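Local structure of ORF99 (Acidianus Filamentous Virus 1, 3DF6) at residues Asp15-Asp20 with Gly92-Val97; Ile58-Tyr63 with Met70-Val75. The protein is of unknown function but is related to the AcrID1 anti-CRISPR family, so it may help the virus evade the CRISPR defence of its archaeal host. The protein carries 2 engineered substitutions. All blocks are in the same frame, centred on the assembly; numbering follows the deposited sequence.

Contact 1 (Asp15-Asp20 with Gly92-Val97); sequences DLFLED and GVNDWV. With CA (calcium ion), chain J.
Phe17, in the last turn of helix 3-18, lays its ring against Gly92 of strand 84-96, with its CZ close to Val93 N, where the helix lies across one face of the antiparallel sheet of this alpha+beta fold. This is the tight part. Phe17 CB points toward the strand and chi1 (163°) sets CG anti to the backbone N; the ring beyond receives Gly92 CA over one face in a CH-pi contact, 3.7 Å from the ring centroid. The touch falls toward the rim: Phe17 CZ is 3.4 Å from Gly92 CA and 3.3 Å from Val93 N. Phe25 also meets the Phe17 ring, edge-to-face.

Toward the strand end the contact loosens. Asp20, with positive phi (68°), closes the helix in a Schellman motif, its N bonded to Phe17 O at 2.9 Å. The Asp20 and Asn94 side chains cross at about a right angle, carboxylate and amide planes 72° apart. Asp20 OD1 and Asn94 OD1, both acceptors, stay 4.2 Å apart and meet through Lys71 NZ, which bonds to each.

Asp15 takes no part in the packing and is turned to a hydrated calcium ion. Its carboxylate binds through one oxygen: OD1 is 2.3 Å from the calcium, four waters join it, and Asp15 OD2 instead accepts a hydrogen bond from water 1 at 2.7 Å.

Contact 2 (Ile58-Tyr63 with Met70-Val75); sequences IDEYSY and MKKLFV. Engineered in segment 70-75: Met70 (natural residue Ile).
Asp59, Tyr61 and Tyr63 pair with Val75, Leu73 and Lys71 through six backbone hydrogen bonds in the beta hairpin of strands 56-64 and 69-80, antiparallel, with segment axes 4.6 Å apart at closest approach and N-to-C directions 161° apart. The side chains of these hydrogen-bonded pairs form the buried face, under helices 3-18 and 35-42. There Tyr61 offers its ring edge to Val75, with CE2 3.9 Å from Val75 CG2, while Tyr63 CE2 rests 3.8 Å from Leu73 CB and Tyr63 OH reaches the helical carbonyl of Ile42. Lys71 starts on this face, but its chain bends at chi2 (-83°) and leads away to Asp20.

The non-hydrogen-bonded pairs carry the opposite face. Glu60 lies beside Phe74, both pointing the same way, and its CG comes 3.4 Å from Phe74 CE1; the carboxylate is turned 36° from the ring plane. Glu60 OE2 sits beside Lys72 CD and CE, with only a long salt bridge of 4.0 Å to Lys72 NZ, whose stronger partner is Asp95. Engineered selenomethionine Met70 extends to bring its SE atom 3.8 Å from Ser62 CB.

The centres of contacts 1 and 2 are about 9 Å apart, and the two meet at one sheet: strand 84-96 of contact 1 is the neighbour of strand 69-80, whose other flank pairs with strand 56-64 in contact 2. Along the chain, 15-20 comes first, then the whole hairpin of contact 2, then 92-97, so contact 1 joins the N-terminal helix to the last strand of the chain. The salt bridge from Lys71 NZ to Asp20 OD1, 2.7 Å long, links the contacts, and Phe17 CZ also touches Lys72 O at 3.5 Å. Asp95 O and Met70 N probably hydrogen-bond, so the helix end and three consecutive strands meet around Lys71.

Contact 1 (Asp15-Asp20 with Gly92-Val97)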
loop_
_atom_site.group_PDB
_atom_site.type_symbol
_atom_site.label_atom_id
_atom_site.label_comp_id
_atom_site.label_asym_id
_atom_site.label_seq_id
_atom_site.Cartn_x
_atom_site.Cartn_y
_atom_site.Cartn_z
ATOM N N ASP C 15 2.356 10.136 -2.194
ATOM C CA ASP C 15 3.374 10.805 -2.995
ATOM C C ASP C 15 4.058 9.871 -4.010
ATOM O O ASP C 15 4.224 10.240 -5.171
ATOM C CB ASP C 15 4.426 11.450 -2.097
ATOM C CG ASP C 15 3.893 12.666 -1.385
ATOM O OD1 ASP C 15 2.880 13.227 -1.856
ATOM O OD2 ASP C 15 4.479 13.057 -0.353
ATOM N N LEU C 16 4.439 8.677 -3.558
ATOM C CA LEU C 16 5.151 7.709 -4.396
ATOM C C LEU C 16 4.236 7.168 -5.499
ATOM O O LEU C 16 4.677 6.863 -6.620
ATOM C CB LEU C 16 5.661 6.545 -3.538
ATOM C CG LEU C 16 6.889 6.819 -2.678
ATOM C CD1 LEU C 16 7.008 5.708 -1.629
ATOM C CD2 LEU C 16 8.161 6.898 -3.525
ATOM N N PHE C 17 2.966 7.036 -5.158
ATOM C CA PHE C 17 1.937 6.669 -6.109
ATOM C C PHE C 17 1.800 7.745 -7.188
ATOM O O PHE C 17 1.818 7.426 -8.387
ATOM C CB PHE C 17 0.594 6.391 -5.394
ATOM C CG PHE C 17 -0.597 6.392 -6.320
ATOM C CD1 PHE C 17 -0.763 5.376 -7.263
ATOM C CD2 PHE C 17 -1.527 7.429 -6.268
ATOM C CE1 PHE C 17 -1.848 5.374 -8.148
ATOM C CE2 PHE C 17 -2.635 7.443 -7.141
ATOM C CZ PHE C 17 -2.787 6.421 -8.093
ATOM N N LEU C 18 1.699 9.014 -6.779
ATOM C CA LEU C 18 1.650 10.104 -7.748
ATOM C C LEU C 18 2.914 10.203 -8.650
ATOM O O LEU C 18 2.795 10.534 -9.849
ATOM C CB LEU C 18 1.264 11.457 -7.083
ATOM C CG LEU C 18 -0.070 11.450 -6.290
ATOM C CD1 LEU C 18 -0.255 12.763 -5.485
ATOM C CD2 LEU C 18 -1.294 11.165 -7.169
ATOM N N GLU C 19 4.090 9.892 -8.089
ATOM C CA GLU C 19 5.363 9.762 -8.843
ATOM C C GLU C 19 5.417 8.574 -9.804
ATOM O O GLU C 19 6.316 8.498 -10.658
ATOM C CB GLU C 19 6.527 9.589 -7.874
ATOM C CG GLU C 19 6.911 10.828 -7.145
ATOM C CD GLU C 19 8.067 10.616 -6.182
ATOM O OE1 GLU C 19 8.776 9.583 -6.270
ATOM O OE2 GLU C 19 8.260 11.510 -5.332
ATOM N N ASP C 20 4.465 7.646 -9.639
ATOM C CA ASP C 20 4.403 6.393 -10.366
ATOM C C ASP C 20 5.524 5.409 -10.026
ATOM O O ASP C 20 5.844 4.532 -10.817
ATOM C CB ASP C 20 4.329 6.615 -11.884
ATOM C CG ASP C 20 3.695 5.448 -12.597
ATOM O OD1 ASP C 20 2.723 4.866 -12.062
ATOM O OD2 ASP C 20 4.176 5.109 -13.691
ATOM N N GLY C 92 -5.242 3.728 -4.911
ATOM C CA GLY C 92 -4.640 4.511 -5.990
ATOM C C GLY C 92 -4.724 3.706 -7.270
ATOM O O GLY C 92 -4.299 2.553 -7.308
ATOM N N VAL C 93 -5.272 4.324 -8.310
ATOM C CA VAL C 93 -5.555 3.668 -9.583
ATOM C C VAL C 93 -4.974 4.527 -10.717
ATOM O O VAL C 93 -4.963 5.752 -10.626
ATOM C CB VAL C 93 -7.120 3.510 -9.690
ATOM C CG1 VAL C 93 -7.621 3.441 -11.087
ATOM C CG2 VAL C 93 -7.585 2.284 -8.897
ATOM N N ASN C 94 -4.518 3.899 -11.791
ATOM C CA ASN C 94 -4.106 4.629 -12.987
ATOM C C ASN C 94 -5.249 4.632 -13.957
ATOM O O ASN C 94 -6.023 3.696 -13.954
ATOM C CB ASN C 94 -2.970 3.897 -13.670
ATOM C CG ASN C 94 -1.705 4.013 -12.916
ATOM O OD1 ASN C 94 -1.425 5.054 -12.334
ATOM N ND2 ASN C 94 -0.928 2.954 -12.911
ATOM N N ASP C 95 -5.345 5.658 -14.797
ATOM C CA ASP C 95 -6.352 5.674 -15.844
ATOM C C ASP C 95 -5.781 6.403 -17.060
ATOM O O ASP C 95 -5.059 7.404 -16.921
ATOM C CB ASP C 95 -7.599 6.395 -15.330
ATOM C CG ASP C 95 -8.853 6.181 -16.210
ATOM O OD1 ASP C 95 -8.874 5.310 -17.116
ATOM O OD2 ASP C 95 -9.846 6.913 -15.974
ATOM N N TRP C 96 -6.103 5.888 -18.244
ATOM C CA TRP C 96 -5.814 6.565 -19.496
ATOM C C TRP C 96 -7.002 7.440 -19.813
ATOM O O TRP C 96 -8.156 6.991 -19.786
ATOM C CB TRP C 96 -5.625 5.565 -20.636
ATOM C CG TRP C 96 -5.385 6.202 -21.987
ATOM C CD1 TRP C 96 -6.321 6.763 -22.826
ATOM C CD2 TRP C 96 -4.133 6.313 -22.660
ATOM N NE1 TRP C 96 -5.721 7.218 -23.973
ATOM C CE2 TRP C 96 -4.376 6.959 -23.899
ATOM C CE3 TRP C 96 -2.818 5.937 -22.335
ATOM C CZ2 TRP C 96 -3.359 7.222 -24.820
ATOM C CZ3 TRP C 96 -1.803 6.216 -23.256
ATOM C CH2 TRP C 96 -2.086 6.853 -24.478
ATOM N N VAL C 97 -6.714 8.683 -20.159
ATOM C CA VAL C 97 -7.752 9.651 -20.388
ATOM C C VAL C 97 -7.443 10.415 -21.685
ATOM O O VAL C 97 -6.277 10.505 -22.106
ATOM C CB VAL C 97 -7.899 10.569 -19.148
ATOM C CG1 VAL C 97 -9.072 11.495 -19.288
ATOM C CG2 VAL C 97 -8.131 9.718 -17.924
HETATM CA CA CA J . 1.295 14.785 -1.318
HETATM O O HOH W 1 3.195 15.360 0.422
HETATM O O HOH W 2 0.357 12.823 -0.200
HETATM O O HOH W 3 -0.575 15.109 -2.937
HETATM O O HOH W 4 0.920 16.787 -0.087
#

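Contact 2 (Ile58-Tyr63 with Met70-Val75)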
loop_
_atom_site.group_PDB
_atom_site.type_symbol
_atom_site.label_atom_id
_atom_site.label_comp_id
_atom_site.label_asym_id
_atom_site.label_seq_id
_atom_site.Cartn_x
_atom_site.Cartn_y
_atom_site.Cartn_z
ATOM N N ILE C 58 -16.681 8.489 0.605
ATOM C CA ILE C 58 -15.625 8.060 -0.305
ATOM C C ILE C 58 -15.405 9.230 -1.249
ATOM O O ILE C 58 -16.320 9.618 -1.997
ATOM C CB ILE C 58 -15.932 6.797 -1.108
ATOM C CG1 ILE C 58 -16.229 5.640 -0.152
ATOM C CG2 ILE C 58 -14.708 6.475 -2.013
ATOM C CD1 ILE C 58 -16.638 4.351 -0.806
ATOM N N ASP C 59 -14.209 9.808 -1.177
ATOM C CA ASP C 59 -13.821 10.839 -2.123
ATOM C C ASP C 59 -12.903 10.271 -3.193
ATOM O O ASP C 59 -12.061 9.421 -2.921
ATOM C CB ASP C 59 -13.107 11.995 -1.434
ATOM C CG ASP C 59 -14.011 12.789 -0.508
ATOM O OD1 ASP C 59 -15.212 12.455 -0.331
ATOM O OD2 ASP C 59 -13.490 13.753 0.072
ATOM N N GLU C 60 -13.072 10.774 -4.403
ATOM C CA GLU C 60 -12.250 10.390 -5.528
ATOM C C GLU C 60 -11.520 11.640 -6.001
ATOM O O GLU C 60 -12.156 12.608 -6.394
ATOM C CB GLU C 60 -13.145 9.850 -6.630
ATOM C CG GLU C 60 -12.409 9.456 -7.890
ATOM C CD GLU C 60 -13.396 9.068 -8.990
ATOM O OE1 GLU C 60 -14.552 8.707 -8.662
ATOM O OE2 GLU C 60 -13.025 9.137 -10.172
ATOM N N TYR C 61 -10.199 11.615 -5.932
ATOM C CA TYR C 61 -9.365 12.747 -6.330
ATOM C C TYR C 61 -8.569 12.370 -7.561
ATOM O O TYR C 61 -7.921 11.337 -7.579
ATOM C CB TYR C 61 -8.409 13.111 -5.211
ATOM C CG TYR C 61 -9.110 13.402 -3.897
ATOM C CD1 TYR C 61 -9.817 14.596 -3.710
ATOM C CD2 TYR C 61 -9.067 12.491 -2.856
ATOM C CE1 TYR C 61 -10.475 14.871 -2.479
ATOM C CE2 TYR C 61 -9.700 12.752 -1.631
ATOM C CZ TYR C 61 -10.397 13.932 -1.455
ATOM O OH TYR C 61 -11.009 14.174 -0.245
ATOM N N SER C 62 -8.610 13.224 -8.579
ATOM C CA SER C 62 -7.927 12.966 -9.846
ATOM C C SER C 62 -6.743 13.940 -10.008
ATOM O O SER C 62 -6.855 15.128 -9.661
ATOM C CB SER C 62 -8.937 13.097 -11.004
ATOM O OG SER C 62 -9.986 12.136 -10.829
ATOM N N TYR C 63 -5.615 13.428 -10.521
ATOM C CA TYR C 63 -4.393 14.213 -10.690
ATOM C C TYR C 63 -3.899 13.987 -12.118
ATOM O O TYR C 63 -3.700 12.827 -12.520
ATOM C CB TYR C 63 -3.293 13.776 -9.681
ATOM C CG TYR C 63 -3.750 13.725 -8.219
ATOM C CD1 TYR C 63 -3.408 14.752 -7.328
ATOM C CD2 TYR C 63 -4.534 12.672 -7.742
ATOM C CE1 TYR C 63 -3.825 14.720 -5.995
ATOM C CE2 TYR C 63 -4.956 12.631 -6.411
ATOM C CZ TYR C 63 -4.593 13.667 -5.551
ATOM O OH TYR C 63 -5.000 13.634 -4.235
HETATM N N MSE C 70 -3.731 9.656 -16.042
HETATM C CA MSE C 70 -4.319 10.276 -14.880
HETATM C C MSE C 70 -4.122 9.366 -13.669
HETATM O O MSE C 70 -4.200 8.152 -13.783
HETATM C CB MSE C 70 -5.796 10.514 -15.153
HETATM C CG MSE C 70 -6.622 10.514 -13.938
HETATM SE SE MSE C 70 -8.271 11.346 -14.326
HETATM C CE MSE C 70 -9.374 9.807 -14.672
ATOM N N LYS C 71 -3.831 9.953 -12.519
ATOM C CA LYS C 71 -3.756 9.199 -11.268
ATOM C C LYS C 71 -5.031 9.488 -10.506
ATOM O O LYS C 71 -5.442 10.654 -10.412
ATOM C CB LYS C 71 -2.544 9.616 -10.423
ATOM C CG LYS C 71 -1.147 9.199 -10.916
ATOM C CD LYS C 71 -0.807 7.782 -10.510
ATOM C CE LYS C 71 0.533 7.312 -11.094
ATOM N NZ LYS C 71 0.704 5.895 -10.674
ATOM N N LYS C 72 -5.677 8.441 -9.998
ATOM C CA LYS C 72 -6.880 8.621 -9.181
ATOM C C LYS C 72 -6.678 8.041 -7.794
ATOM O O LYS C 72 -6.178 6.916 -7.641
ATOM C CB LYS C 72 -8.106 7.981 -9.816
ATOM C CG LYS C 72 -8.537 8.643 -11.160
ATOM C CD LYS C 72 -9.838 7.965 -11.646
ATOM C CE LYS C 72 -10.397 8.621 -12.892
ATOM N NZ LYS C 72 -11.481 7.797 -13.594
ATOM N N LEU C 73 -7.080 8.825 -6.802
ATOM C CA LEU C 73 -6.965 8.459 -5.394
ATOM C C LEU C 73 -8.342 8.403 -4.741
ATOM O O LEU C 73 -9.096 9.373 -4.770
ATOM C CB LEU C 73 -6.093 9.495 -4.665
ATOM C CG LEU C 73 -5.723 9.133 -3.224
ATOM C CD1 LEU C 73 -4.609 8.020 -3.242
ATOM C CD2 LEU C 73 -5.311 10.358 -2.432
ATOM N N PHE C 74 -8.682 7.257 -4.162
ATOM C CA PHE C 74 -9.938 7.111 -3.445
ATOM C C PHE C 74 -9.636 7.038 -1.953
ATOM O O PHE C 74 -8.839 6.200 -1.530
ATOM C CB PHE C 74 -10.643 5.824 -3.877
ATOM C CG PHE C 74 -11.016 5.797 -5.318
ATOM C CD1 PHE C 74 -12.296 6.164 -5.710
ATOM C CD2 PHE C 74 -10.090 5.395 -6.294
ATOM C CE1 PHE C 74 -12.672 6.139 -7.053
ATOM C CE2 PHE C 74 -10.445 5.377 -7.652
ATOM C CZ PHE C 74 -11.746 5.758 -8.031
ATOM N N VAL C 75 -10.275 7.902 -1.163
ATOM C CA VAL C 75 -10.083 7.922 0.288
ATOM C C VAL C 75 -11.436 7.722 0.946
ATOM O O VAL C 75 -12.357 8.506 0.743
ATOM C CB VAL C 75 -9.439 9.254 0.807
ATOM C CG1 VAL C 75 -9.187 9.182 2.309
ATOM C CG2 VAL C 75 -8.131 9.555 0.077
#